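PDB 5OIU: type IV pilus assembly protein PilF from Thermus thermophilus HB8, which binds and probably hydrolyses ATP as a hexameric AAA+ motor, powering the assembly of type IV pili. Local coordinates for residues C[142-148]-C[268-274]; C[247-253]-C[351-355]. One frame throughout, in Å; residues are numbered along the deposited sequence.

Interaction 1: residues C[142-148]-C[268-274]; sequences YGIFLIT and ALIGVLS
Phe145 reaches across from strand 143-148 to lie along the backbone of strand 269-274. Its CB starts against the side chain of Ile270, 4.0 Å from CG1. With CG anti to the backbone N (chi1 177°), the ring is carried over to the neighbouring strand, where CD1 comes 3.2 Å from Gly271 O and the peptide carbon of Gly271 lies in plane at the ring edge. Farther out, CE1 lies 4.0 Å from Val272 N, near the ring plane, and CZ ends 3.7 Å from Leu273 CB.

The strands themselves run parallel, their axes 13° apart. Ile144 N donates to Ala268 O and Ile144 O accepts from Ile270 N; Leu146 likewise uses both its N and its O, the N giving to Gly271 O and the O taking Leu273 N at 2.8 Å. Beyond the backbone, Leu269 CD1 lies 4.0 Å from Leu146 CG, the two leucine side chains crossing at about a right angle. Helix 155-166 packs on the face bearing Phe145, Ile147 and Leu273, helix 248-257 on that of Leu146 and Val272. Such parallel strands sandwiched between helices form the core of a P-loop NTPase, and strand 143-148 leads directly into the Walker A loop that holds the ATP.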
ATOM      1  N   TYR C 142      29.597  -8.458  11.798  1.00 38.70           N
ATOM      2  CA  TYR C 142      28.247  -8.369  12.335  1.00 40.60           C
ATOM      3  C   TYR C 142      27.286  -8.123  11.186  1.00 37.20           C
ATOM      4  O   TYR C 142      27.698  -7.888  10.046  1.00 38.79           O
ATOM      5  CB  TYR C 142      28.139  -7.269  13.392  1.00 43.16           C
ATOM      6  CG  TYR C 142      28.974  -6.071  13.069  1.00 41.26           C
ATOM      7  CD1 TYR C 142      28.576  -5.187  12.087  1.00 42.48           C
ATOM      8  CD2 TYR C 142      30.161  -5.821  13.750  1.00 46.44           C
ATOM      9  CE1 TYR C 142      29.328  -4.079  11.778  1.00 55.50           C
ATOM     10  CE2 TYR C 142      30.932  -4.709  13.453  1.00 52.80           C
ATOM     11  CZ  TYR C 142      30.510  -3.839  12.458  1.00 57.66           C
ATOM     12  OH  TYR C 142      31.264  -2.727  12.133  1.00 62.99           O
ATOM     13  N   GLY C 143      26.001  -8.144  11.516  1.00 35.24           N
ATOM     14  CA  GLY C 143      24.929  -8.212  10.546  1.00 38.84           C
ATOM     15  C   GLY C 143      24.139  -9.507  10.679  1.00 40.80           C
ATOM     16  O   GLY C 143      24.530 -10.455  11.371  1.00 35.76           O
ATOM     17  N   ILE C 144      22.987  -9.522  10.018  1.00 36.94           N
ATOM     18  CA  ILE C 144      22.123 -10.697   9.982  1.00 36.32           C
ATOM     19  C   ILE C 144      22.220 -11.313   8.597  1.00 35.00           C
ATOM     20  O   ILE C 144      22.051 -10.627   7.582  1.00 39.31           O
ATOM     21  CB  ILE C 144      20.669 -10.364  10.361  1.00 36.51           C
ATOM     22  CG1 ILE C 144      19.794 -11.608  10.300  1.00 31.23           C
ATOM     23  CG2 ILE C 144      20.102  -9.209   9.531  1.00 34.89           C
ATOM     24  CD1 ILE C 144      18.685 -11.579  11.339  1.00 28.29           C
ATOM     25  N   PHE C 145      22.558 -12.593   8.559  1.00 33.08           N
ATOM     26  CA  PHE C 145      22.656 -13.366   7.330  1.00 35.53           C
ATOM     27  C   PHE C 145      21.526 -14.383   7.358  1.00 34.04           C
ATOM     28  O   PHE C 145      21.415 -15.154   8.315  1.00 32.20           O
ATOM     29  CB  PHE C 145      24.025 -14.032   7.235  1.00 32.67           C
ATOM     30  CG  PHE C 145      24.185 -14.901   6.061  1.00 34.48           C
ATOM     31  CD1 PHE C 145      23.657 -14.531   4.844  1.00 37.05           C
ATOM     32  CD2 PHE C 145      24.867 -16.102   6.167  1.00 35.23           C
ATOM     33  CE1 PHE C 145      23.785 -15.341   3.747  1.00 35.88           C
ATOM     34  CE2 PHE C 145      25.006 -16.920   5.067  1.00 34.39           C
ATOM     35  CZ  PHE C 145      24.474 -16.538   3.855  1.00 34.94           C
ATOM     36  N   LEU C 146      20.649 -14.330   6.358  1.00 38.17           N
ATOM     37  CA  LEU C 146      19.431 -15.137   6.350  1.00 38.49           C
ATOM     38  C   LEU C 146      19.615 -16.337   5.443  1.00 33.46           C
ATOM     39  O   LEU C 146      20.026 -16.184   4.287  1.00 36.52           O
ATOM     40  CB  LEU C 146      18.223 -14.328   5.882  1.00 37.39           C
ATOM     41  CG  LEU C 146      17.743 -13.194   6.773  1.00 37.65           C
ATOM     42  CD1 LEU C 146      16.501 -12.543   6.162  1.00 31.93           C
ATOM     43  CD2 LEU C 146      17.479 -13.716   8.184  1.00 34.28           C
ATOM     44  N   ILE C 147      19.338 -17.525   5.976  1.00 36.79           N
ATOM     45  CA  ILE C 147      19.316 -18.760   5.193  1.00 39.75           C
ATOM     46  C   ILE C 147      17.866 -19.118   4.940  1.00 36.91           C
ATOM     47  O   ILE C 147      17.070 -19.231   5.879  1.00 37.50           O
ATOM     48  CB  ILE C 147      20.026 -19.925   5.907  1.00 39.15           C
ATOM     49  CG1 ILE C 147      21.378 -19.506   6.503  1.00 33.15           C
ATOM     50  CG2 ILE C 147      20.114 -21.132   4.958  1.00 32.70           C
ATOM     51  CD1 ILE C 147      22.369 -19.021   5.508  1.00 35.93           C
ATOM     52  N   THR C 148      17.525 -19.331   3.687  1.00 38.41           N
ATOM     53  CA  THR C 148      16.123 -19.382   3.333  1.00 42.67           C
ATOM     54  C   THR C 148      15.885 -20.485   2.309  1.00 43.61           C
ATOM     55  O   THR C 148      16.767 -20.847   1.517  1.00 38.51           O
ATOM     56  CB  THR C 148      15.645 -17.990   2.828  1.00 43.97           C
ATOM     57  OG1 THR C 148      14.212 -17.916   2.833  1.00 49.50           O
ATOM     58  CG2 THR C 148      16.146 -17.697   1.439  1.00 36.16           C
ATOM     59  N   ALA C 268      21.150  -3.698   8.574  1.00 42.07           N
ATOM     60  CA  ALA C 268      21.580  -4.907   9.280  1.00 38.26           C
ATOM     61  C   ALA C 268      21.785  -6.111   8.376  1.00 43.05           C
ATOM     62  O   ALA C 268      22.686  -6.924   8.627  1.00 38.73           O
ATOM     63  CB  ALA C 268      20.560  -5.281  10.366  1.00 30.72           C
ATOM     64  N   LEU C 269      20.956  -6.248   7.342  1.00 41.89           N
ATOM     65  CA  LEU C 269      21.006  -7.421   6.488  1.00 35.86           C
ATOM     66  C   LEU C 269      22.291  -7.412   5.684  1.00 40.78           C
ATOM     67  O   LEU C 269      22.571  -6.447   4.973  1.00 41.69           O
ATOM     68  CB  LEU C 269      19.795  -7.448   5.569  1.00 40.03           C
ATOM     69  CG  LEU C 269      19.722  -8.668   4.656  1.00 42.48           C
ATOM     70  CD1 LEU C 269      19.467  -9.883   5.480  1.00 39.88           C
ATOM     71  CD2 LEU C 269      18.620  -8.487   3.636  1.00 39.17           C
ATOM     72  N   ILE C 270      23.086  -8.474   5.798  1.00 41.29           N
ATOM     73  CA  ILE C 270      24.302  -8.544   5.007  1.00 35.04           C
ATOM     74  C   ILE C 270      24.136  -9.450   3.804  1.00 36.83           C
ATOM     75  O   ILE C 270      24.885  -9.301   2.828  1.00 38.95           O
ATOM     76  CB  ILE C 270      25.513  -8.986   5.850  1.00 34.22           C
ATOM     77  CG1 ILE C 270      25.177 -10.214   6.671  1.00 38.75           C
ATOM     78  CG2 ILE C 270      25.927  -7.890   6.795  1.00 36.50           C
ATOM     79  CD1 ILE C 270      26.311 -10.633   7.563  1.00 36.32           C
ATOM     80  N   GLY C 271      23.180 -10.367   3.831  1.00 40.26           N
ATOM     81  CA  GLY C 271      22.955 -11.229   2.687  1.00 37.60           C
ATOM     82  C   GLY C 271      21.835 -12.208   2.957  1.00 38.82           C
ATOM     83  O   GLY C 271      21.425 -12.421   4.109  1.00 38.13           O
ATOM     84  N   VAL C 272      21.336 -12.793   1.863  1.00 37.85           N
ATOM     85  CA  VAL C 272      20.305 -13.823   1.917  1.00 39.08           C
ATOM     86  C   VAL C 272      20.747 -14.992   1.054  1.00 40.24           C
ATOM     87  O   VAL C 272      21.112 -14.806  -0.113  1.00 40.93           O
ATOM     88  CB  VAL C 272      18.931 -13.307   1.451  1.00 39.01           C
ATOM     89  CG1 VAL C 272      17.871 -14.371   1.667  1.00 31.12           C
ATOM     90  CG2 VAL C 272      18.557 -12.053   2.213  1.00 42.63           C
ATOM     91  N   LEU C 273      20.720 -16.188   1.622  1.00 36.40           N
ATOM     92  CA  LEU C 273      20.998 -17.408   0.882  1.00 36.14           C
ATOM     93  C   LEU C 273      19.705 -18.192   0.748  1.00 40.40           C
ATOM     94  O   LEU C 273      19.080 -18.529   1.762  1.00 40.55           O
ATOM     95  CB  LEU C 273      22.047 -18.260   1.584  1.00 33.28           C
ATOM     96  CG  LEU C 273      22.250 -19.537   0.796  1.00 34.96           C
ATOM     97  CD1 LEU C 273      23.031 -19.190  -0.452  1.00 38.51           C
ATOM     98  CD2 LEU C 273      22.987 -20.550   1.633  1.00 34.30           C
ATOM     99  N   SER C 274      19.310 -18.480  -0.491  1.00 38.84           N
ATOM    100  CA  SER C 274      18.191 -19.364  -0.785  1.00 38.00           C
ATOM    101  C   SER C 274      18.709 -20.661  -1.371  1.00 32.80           C
ATOM    102  O   SER C 274      19.611 -20.644  -2.214  1.00 37.83           O
ATOM    103  CB  SER C 274      17.218 -18.730  -1.780  1.00 41.82           C
ATOM    104  OG  SER C 274      16.015 -19.461  -1.782  1.00 40.14           O
TER

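Interaction 2: residues C[247-253]-C[351-355]; sequences DAAQAIT and ATEIK
Ala249 packs its methyl onto the first turn of helix 351-360, and this is the tight part of the contact: Ala249 CB lies 3.2 Å from Ala351 O and 4.0 Å from Lys355 CB. The small side chain lets the backbones come close, with 5.2 Å between the CA atoms of Ala249 and Ala351. Next to it, Ile252 and Ile354 meet tip to tip, CD1 of Ile252 being 3.8 Å from CG2 of Ile354, which also borders the Ala249 methyl.

Toward the side of the partly exposed Gln250 and Thr253 the contact thins out, each of them burying little surface against helix 351-360. The bent chain of Gln250 brings its amide back to Ala351, NE2 standing 3.7 Å from Ala351 CB, and Thr253 OG1 makes a near approach of 3.3 Å to Ala351 CB.

Asp247 divides its carboxylate between two tasks. OD2 accepts from Gln250 N at 3.0 Å, capping the start of helix 248-257, while OD1 forms a salt bridge of 2.6 Å with Lys355 NZ, which approaches from above the carboxylate plane. Glu333 also lies close to OD1, so the lysine probably eases the repulsion between the two acids. An alanine here would remove both carboxylate oxygens and is likely to leave Gln250 N without its cap and Lys355 without this mate.

The two helix segments cross at 134°. Behind them lies the sheet, where Leu335 of strand 328-336 touches Ala248, Ala249 and Ile354, and strand 269-281 receives Ala248, Ala251 and Ile252.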
ATOM      1  N   ASP C 247      12.598 -17.739  -2.148  1.00 48.22           N
ATOM      2  CA  ASP C 247      13.389 -16.877  -3.008  1.00 47.00           C
ATOM      3  C   ASP C 247      14.163 -15.924  -2.109  1.00 44.72           C
ATOM      4  O   ASP C 247      13.671 -15.538  -1.047  1.00 43.83           O
ATOM      5  CB  ASP C 247      12.450 -16.135  -3.968  1.00 50.85           C
ATOM      6  CG  ASP C 247      13.111 -14.992  -4.685  1.00 52.13           C
ATOM      7  OD1 ASP C 247      13.902 -15.242  -5.620  1.00 55.08           O
ATOM      8  OD2 ASP C 247      12.812 -13.837  -4.318  1.00 49.87           O
ATOM      9  N   ALA C 248      15.378 -15.571  -2.522  1.00 42.86           N
ATOM     10  CA  ALA C 248      16.236 -14.772  -1.653  1.00 43.89           C
ATOM     11  C   ALA C 248      15.678 -13.368  -1.456  1.00 45.67           C
ATOM     12  O   ALA C 248      15.500 -12.914  -0.321  1.00 41.31           O
ATOM     13  CB  ALA C 248      17.643 -14.704  -2.223  1.00 40.30           C
ATOM     14  N   ALA C 249      15.408 -12.662  -2.555  1.00 43.52           N
ATOM     15  CA  ALA C 249      14.866 -11.316  -2.458  1.00 44.35           C
ATOM     16  C   ALA C 249      13.615 -11.302  -1.594  1.00 45.82           C
ATOM     17  O   ALA C 249      13.400 -10.378  -0.801  1.00 41.69           O
ATOM     18  CB  ALA C 249      14.567 -10.777  -3.856  1.00 45.31           C
ATOM     19  N   GLN C 250      12.806 -12.358  -1.700  1.00 44.56           N
ATOM     20  CA  GLN C 250      11.576 -12.453  -0.925  1.00 47.41           C
ATOM     21  C   GLN C 250      11.834 -12.329   0.576  1.00 42.62           C
ATOM     22  O   GLN C 250      10.979 -11.838   1.321  1.00 37.46           O
ATOM     23  CB  GLN C 250      10.885 -13.780  -1.260  1.00 54.58           C
ATOM     24  CG  GLN C 250       9.362 -13.762  -1.221  1.00 57.69           C
ATOM     25  CD  GLN C 250       8.748 -12.958  -2.352  1.00 68.00           C
ATOM     26  OE1 GLN C 250       8.989 -13.249  -3.531  1.00 69.66           O
ATOM     27  NE2 GLN C 250       7.939 -11.940  -1.999  1.00 64.83           N
ATOM     28  N   ALA C 251      13.007 -12.755   1.041  1.00 44.64           N
ATOM     29  CA  ALA C 251      13.288 -12.660   2.471  1.00 46.18           C
ATOM     30  C   ALA C 251      13.221 -11.214   2.963  1.00 41.14           C
ATOM     31  O   ALA C 251      12.740 -10.952   4.069  1.00 42.65           O
ATOM     32  CB  ALA C 251      14.650 -13.275   2.769  1.00 41.82           C
ATOM     33  N   ILE C 252      13.704 -10.265   2.156  1.00 37.98           N
ATOM     34  CA  ILE C 252      13.622  -8.853   2.520  1.00 41.29           C
ATOM     35  C   ILE C 252      12.168  -8.448   2.707  1.00 41.95           C
ATOM     36  O   ILE C 252      11.798  -7.824   3.707  1.00 39.87           O
ATOM     37  CB  ILE C 252      14.303  -7.981   1.445  1.00 39.46           C
ATOM     38  CG1 ILE C 252      15.785  -8.306   1.329  1.00 34.83           C
ATOM     39  CG2 ILE C 252      14.093  -6.502   1.731  1.00 41.09           C
ATOM     40  CD1 ILE C 252      16.404  -7.767   0.094  1.00 36.02           C
ATOM     41  N   THR C 253      11.326  -8.789   1.731  1.00 44.20           N
ATOM     42  CA  THR C 253       9.908  -8.474   1.823  1.00 43.41           C
ATOM     43  C   THR C 253       9.284  -9.113   3.049  1.00 43.72           C
ATOM     44  O   THR C 253       8.464  -8.491   3.733  1.00 45.42           O
ATOM     45  CB  THR C 253       9.197  -8.934   0.557  1.00 48.14           C
ATOM     46  OG1 THR C 253       9.747  -8.227  -0.555  1.00 49.00           O
ATOM     47  CG2 THR C 253       7.707  -8.647   0.651  1.00 52.17           C
ATOM     48  N   ALA C 351      10.053  -7.237  -4.093  1.00 47.34           N
ATOM     49  CA  ALA C 351      10.968  -8.370  -4.121  1.00 45.95           C
ATOM     50  C   ALA C 351      11.443  -8.659  -5.540  1.00 47.02           C
ATOM     51  O   ALA C 351      12.606  -9.023  -5.744  1.00 44.36           O
ATOM     52  CB  ALA C 351      10.298  -9.596  -3.511  1.00 46.06           C
ATOM     53  N   THR C 352      10.569  -8.457  -6.535  1.00 46.31           N
ATOM     54  CA  THR C 352      10.942  -8.685  -7.929  1.00 47.41           C
ATOM     55  C   THR C 352      11.951  -7.651  -8.410  1.00 44.49           C
ATOM     56  O   THR C 352      12.854  -7.973  -9.190  1.00 50.34           O
ATOM     57  CB  THR C 352       9.691  -8.673  -8.813  1.00 47.71           C
ATOM     58  OG1 THR C 352       8.949  -9.882  -8.602  1.00 53.29           O
ATOM     59  CG2 THR C 352      10.049  -8.545 -10.292  1.00 39.16           C
ATOM     60  N   GLU C 353      11.822  -6.409  -7.949  1.00 45.93           N
ATOM     61  CA  GLU C 353      12.761  -5.364  -8.354  1.00 52.48           C
ATOM     62  C   GLU C 353      14.127  -5.586  -7.722  1.00 48.53           C
ATOM     63  O   GLU C 353      15.157  -5.569  -8.417  1.00 45.59           O
ATOM     64  CB  GLU C 353      12.197  -3.991  -7.993  1.00 50.20           C
ATOM     65  CG  GLU C 353      10.813  -3.812  -8.590  1.00 56.81           C
ATOM     66  CD  GLU C 353      10.197  -2.456  -8.341  1.00 58.72           C
ATOM     67  OE1 GLU C 353       9.636  -2.235  -7.239  1.00 55.55           O
ATOM     68  OE2 GLU C 353      10.266  -1.621  -9.271  1.00 62.75           O
ATOM     69  N   ILE C 354      14.151  -5.830  -6.407  1.00 46.57           N
ATOM     70  CA  ILE C 354      15.405  -6.176  -5.747  1.00 47.66           C
ATOM     71  C   ILE C 354      16.084  -7.316  -6.480  1.00 39.91           C
ATOM     72  O   ILE C 354      17.297  -7.284  -6.723  1.00 42.83           O
ATOM     73  CB  ILE C 354      15.159  -6.526  -4.272  1.00 49.09           C
ATOM     74  CG1 ILE C 354      14.649  -5.298  -3.515  1.00 51.75           C
ATOM     75  CG2 ILE C 354      16.430  -7.082  -3.656  1.00 41.18           C
ATOM     76  CD1 ILE C 354      14.017  -5.631  -2.191  1.00 52.41           C
ATOM     77  N   LYS C 355      15.295  -8.316  -6.888  1.00 42.67           N
ATOM     78  CA  LYS C 355      15.839  -9.487  -7.565  1.00 43.92           C
ATOM     79  C   LYS C 355      16.517  -9.110  -8.875  1.00 46.06           C
ATOM     80  O   LYS C 355      17.591  -9.630  -9.191  1.00 42.56           O
ATOM     81  CB  LYS C 355      14.739 -10.524  -7.817  1.00 46.78           C
ATOM     82  CG  LYS C 355      15.279 -11.965  -8.030  1.00 40.55           C
ATOM     83  CD  LYS C 355      14.398 -12.780  -8.954  1.00 47.79           C
ATOM     84  CE  LYS C 355      14.588 -14.289  -8.767  1.00 48.84           C
ATOM     85  NZ  LYS C 355      13.372 -14.941  -8.163  1.00 54.80           N
TER

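Helix 248-257 joins the two contacts in layers, packing inward on the sheet of interaction 1 and outward on the helix of interaction 2. Its Ala251 lies 3.6 Å by CB from Val272 CG1, and Ile252 CG1 is 3.7 Å from Leu269 CD2, so Ile252 faces both the strand and helix 351-360. Interaction 1 is almost wholly buried, and its cohesion comes from a ladder of main-chain bonds, interrupted by an extra residue at Ile270, with apolar side chains on both faces. Interaction 2 is only partly buried and buries about half the area, 340 against 636 Å². It relies mainly on alanine and isoleucine side chains and a salt bridge, with one methyl against a backbone carbonyl.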